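Local coordinates for protein NUDIX hydrolase (Alicyclobacillus acidocaldarius subsp. acidocaldarius, PDB 3QSJ) that probably hydrolyses phosphorus-containing acid anhydrides, as a Nudix enzyme dependent on magnesium or manganese, and here holds a calcium ion, at residues R81-A84 against E85-W89. Numbering follows the deposited sequence.
With CA (calcium ion), chain B.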
ATOM      1  N   ARG A  81       2.983  -6.532   1.939  1.00 14.34           N
ATOM      2  CA  ARG A  81       4.364  -6.933   1.642  1.00 14.64           C
ATOM      3  C   ARG A  81       5.137  -5.820   0.897  1.00 18.78           C
ATOM      4  O   ARG A  81       6.294  -5.564   1.214  1.00 18.66           O
ATOM      5  CB  ARG A  81       4.397  -8.235   0.795  1.00 16.83           C
ATOM      6  CG  ARG A  81       5.849  -8.600   0.304  1.00 17.36           C
ATOM      7  CD  ARG A  81       5.903  -9.875  -0.579  1.00 17.72           C
ATOM      8  NE  ARG A  81       4.910  -9.820  -1.668  1.00 16.21           N
ATOM      9  CZ  ARG A  81       4.995  -9.054  -2.751  1.00 25.67           C
ATOM     10  NH1 ARG A  81       6.064  -8.263  -2.944  1.00 17.66           N
ATOM     11  NH2 ARG A  81       4.019  -9.071  -3.660  1.00 21.75           N
ATOM     12  N   GLU A  82       4.513  -5.256  -0.144  1.00 15.11           N
ATOM     13  CA  GLU A  82       5.108  -4.225  -1.012  1.00 16.13           C
ATOM     14  C   GLU A  82       5.400  -2.983  -0.165  1.00 18.07           C
ATOM     15  O   GLU A  82       6.462  -2.360  -0.309  1.00 16.99           O
ATOM     16  CB  GLU A  82       4.130  -3.896  -2.143  1.00 17.65           C
ATOM     17  CG  GLU A  82       4.049  -4.997  -3.198  1.00 18.03           C
ATOM     18  CD  GLU A  82       5.234  -5.105  -4.155  1.00 26.02           C
ATOM     19  OE1 GLU A  82       5.942  -4.087  -4.339  1.00 22.88           O
ATOM     20  OE2 GLU A  82       5.393  -6.168  -4.803  1.00 24.76           O
ATOM     21  N   THR A  83       4.508  -2.687   0.808  1.00 16.25           N
ATOM     22  CA  THR A  83       4.707  -1.564   1.705  1.00 15.49           C
ATOM     23  C   THR A  83       5.964  -1.800   2.583  1.00 16.50           C
ATOM     24  O   THR A  83       6.760  -0.877   2.784  1.00 17.32           O
ATOM     25  CB  THR A  83       3.445  -1.331   2.566  1.00 18.23           C
ATOM     26  OG1 THR A  83       2.359  -1.013   1.668  1.00 16.16           O
ATOM     27  CG2 THR A  83       3.629  -0.178   3.541  1.00 16.94           C
ATOM     28  N   ALA A  84       6.141  -3.035   3.100  1.00 16.91           N
ATOM     29  CA  ALA A  84       7.291  -3.328   3.970  1.00 16.47           C
ATOM     30  C   ALA A  84       8.554  -3.149   3.145  1.00 18.71           C
ATOM     31  O   ALA A  84       9.549  -2.574   3.617  1.00 18.45           O
ATOM     32  CB  ALA A  84       7.181  -4.769   4.496  1.00 17.63           C
ATOM     33  N   GLU A  85       8.516  -3.619   1.898  1.00 16.02           N
ATOM     34  CA  GLU A  85       9.703  -3.502   1.040  1.00 16.87           C
ATOM     35  C   GLU A  85      10.053  -2.054   0.781  1.00 19.75           C
ATOM     36  O   GLU A  85      11.218  -1.714   0.760  1.00 20.57           O
ATOM     37  CB  GLU A  85       9.444  -4.166  -0.329  1.00 18.70           C
ATOM     38  CG  GLU A  85       9.276  -5.676  -0.243  1.00 18.55           C
ATOM     39  CD  GLU A  85       8.861  -6.299  -1.564  1.00 25.31           C
ATOM     40  OE1 GLU A  85       8.829  -5.566  -2.577  1.00 28.32           O
ATOM     41  OE2 GLU A  85       8.545  -7.509  -1.585  1.00 20.79           O
ATOM     42  N   GLU A  86       9.035  -1.214   0.533  1.00 17.12           N
ATOM     43  CA  GLU A  86       9.269   0.157   0.096  1.00 17.36           C
ATOM     44  C   GLU A  86       9.597   1.122   1.214  1.00 20.32           C
ATOM     45  O   GLU A  86      10.490   1.960   1.039  1.00 20.32           O
ATOM     46  CB  GLU A  86       8.020   0.607  -0.704  1.00 18.02           C
ATOM     47  CG  GLU A  86       7.944  -0.081  -2.046  1.00 17.50           C
ATOM     48  CD  GLU A  86       6.762   0.409  -2.849  1.00 25.55           C
ATOM     49  OE1 GLU A  86       6.570   1.643  -2.933  1.00 25.37           O
ATOM     50  OE2 GLU A  86       6.078  -0.447  -3.452  1.00 22.31           O
ATOM     51  N   ILE A  87       8.911   1.008   2.348  1.00 17.49           N
ATOM     52  CA  ILE A  87       9.100   1.984   3.437  1.00 18.79           C
ATOM     53  C   ILE A  87       9.572   1.415   4.767  1.00 22.27           C
ATOM     54  O   ILE A  87       9.714   2.181   5.734  1.00 21.57           O
ATOM     55  CB  ILE A  87       7.859   2.917   3.565  1.00 24.03           C
ATOM     56  CG1 ILE A  87       6.614   2.088   3.920  1.00 27.01           C
ATOM     57  CG2 ILE A  87       7.648   3.729   2.246  1.00 25.33           C
ATOM     58  CD1 ILE A  87       5.959   2.248   5.249  1.00 33.88           C
ATOM     59  N   GLY A  88       9.842   0.107   4.815  1.00 18.77           N
ATOM     60  CA  GLY A  88      10.483  -0.490   5.999  1.00 20.47           C
ATOM     61  C   GLY A  88       9.613  -0.695   7.225  1.00 22.32           C
ATOM     62  O   GLY A  88      10.133  -0.804   8.351  1.00 23.12           O
ATOM     63  N   TRP A  89       8.294  -0.646   7.049  1.00 19.91           N
ATOM     64  CA  TRP A  89       7.386  -0.918   8.179  1.00 19.75           C
ATOM     65  C   TRP A  89       6.475  -2.087   7.767  1.00 19.90           C
ATOM     66  O   TRP A  89       5.891  -2.065   6.660  1.00 16.76           O
ATOM     67  CB  TRP A  89       6.502   0.303   8.532  1.00 19.55           C
ATOM     68  CG  TRP A  89       7.291   1.448   9.143  1.00 20.36           C
ATOM     69  CD1 TRP A  89       7.974   2.417   8.470  1.00 23.60           C
ATOM     70  CD2 TRP A  89       7.430   1.761  10.538  1.00 20.88           C
ATOM     71  NE1 TRP A  89       8.628   3.246   9.355  1.00 24.48           N
ATOM     72  CE2 TRP A  89       8.317   2.864  10.632  1.00 25.43           C
ATOM     73  CE3 TRP A  89       6.993   1.143  11.721  1.00 24.22           C
ATOM     74  CZ2 TRP A  89       8.691   3.425  11.865  1.00 26.39           C
ATOM     75  CZ3 TRP A  89       7.313   1.731  12.930  1.00 26.24           C
ATOM     76  CH2 TRP A  89       8.123   2.877  12.993  1.00 27.47           C
TER
HETATM   77 CA    CA B 230       6.594  -1.936  -5.058  1.00 19.08          CA
HETATM   78  O   HOH W   1       8.289  -6.010  -4.900  1.00 29.98           O
HETATM   79  O   HOH W   2       8.464  -2.952  -3.779  1.00 25.92           O
HETATM   80  O   HOH W   3       7.050  -3.168  -6.979  1.00 28.03           O
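Glu-85 and Arg-81 meet one turn apart on helix 72-87, which carries the R-E-x-x-E-E core of the Nudix box, two of whose glutamates, Glu-82 and Glu-86, bind the calcium ion. The two side chains run alongside each other, and NH1 of Arg-81 gives OE2 of Glu-85 a salt bridge of 2.9 Å, in the guanidinium plane but above that of the carboxylate. Arg-81 reaches there with CG anti to its own N (chi1 173°) and a bend at chi3; the same NH1 also grips OE2 of Glu-82 at 2.9 Å, while NE and NH2 are held by Asp-53 and Ala-48. Such a forked cation suits a cluster of acids, and a leucine in its place would probably leave the carboxylates of Glu-82 and Glu-85 without their shared counter-charge and freer to turn. Glu-85 does not touch calcium directly: its OE1 accepts a hydrogen bond from metal-bound water 2, a second-shell role. Glu-86, extended beyond CG, binds the ion through OE2 at 2.2 Å, joining Glu-82 OE1 (2.4 Å) and the carbonyl of Gly-46; glutamates reach a hard cation well from successive turns. Ile-87 has an apolar task, its CG1 and CD1 lying beside CG2 of Thr-83, each at 3.8 Å, and its side chain touching Leu-27 and Val-29 of the sheet. Gly-88 ends the helix with positive phi (76°), easiest for glycine, yet its N still bonds to O of Ala-84. Trp-89 ties its indole NE1 to Glu-166 O, and its backbone O receives a CA-H...O contact from Ala-84 CA at 3.3 Å.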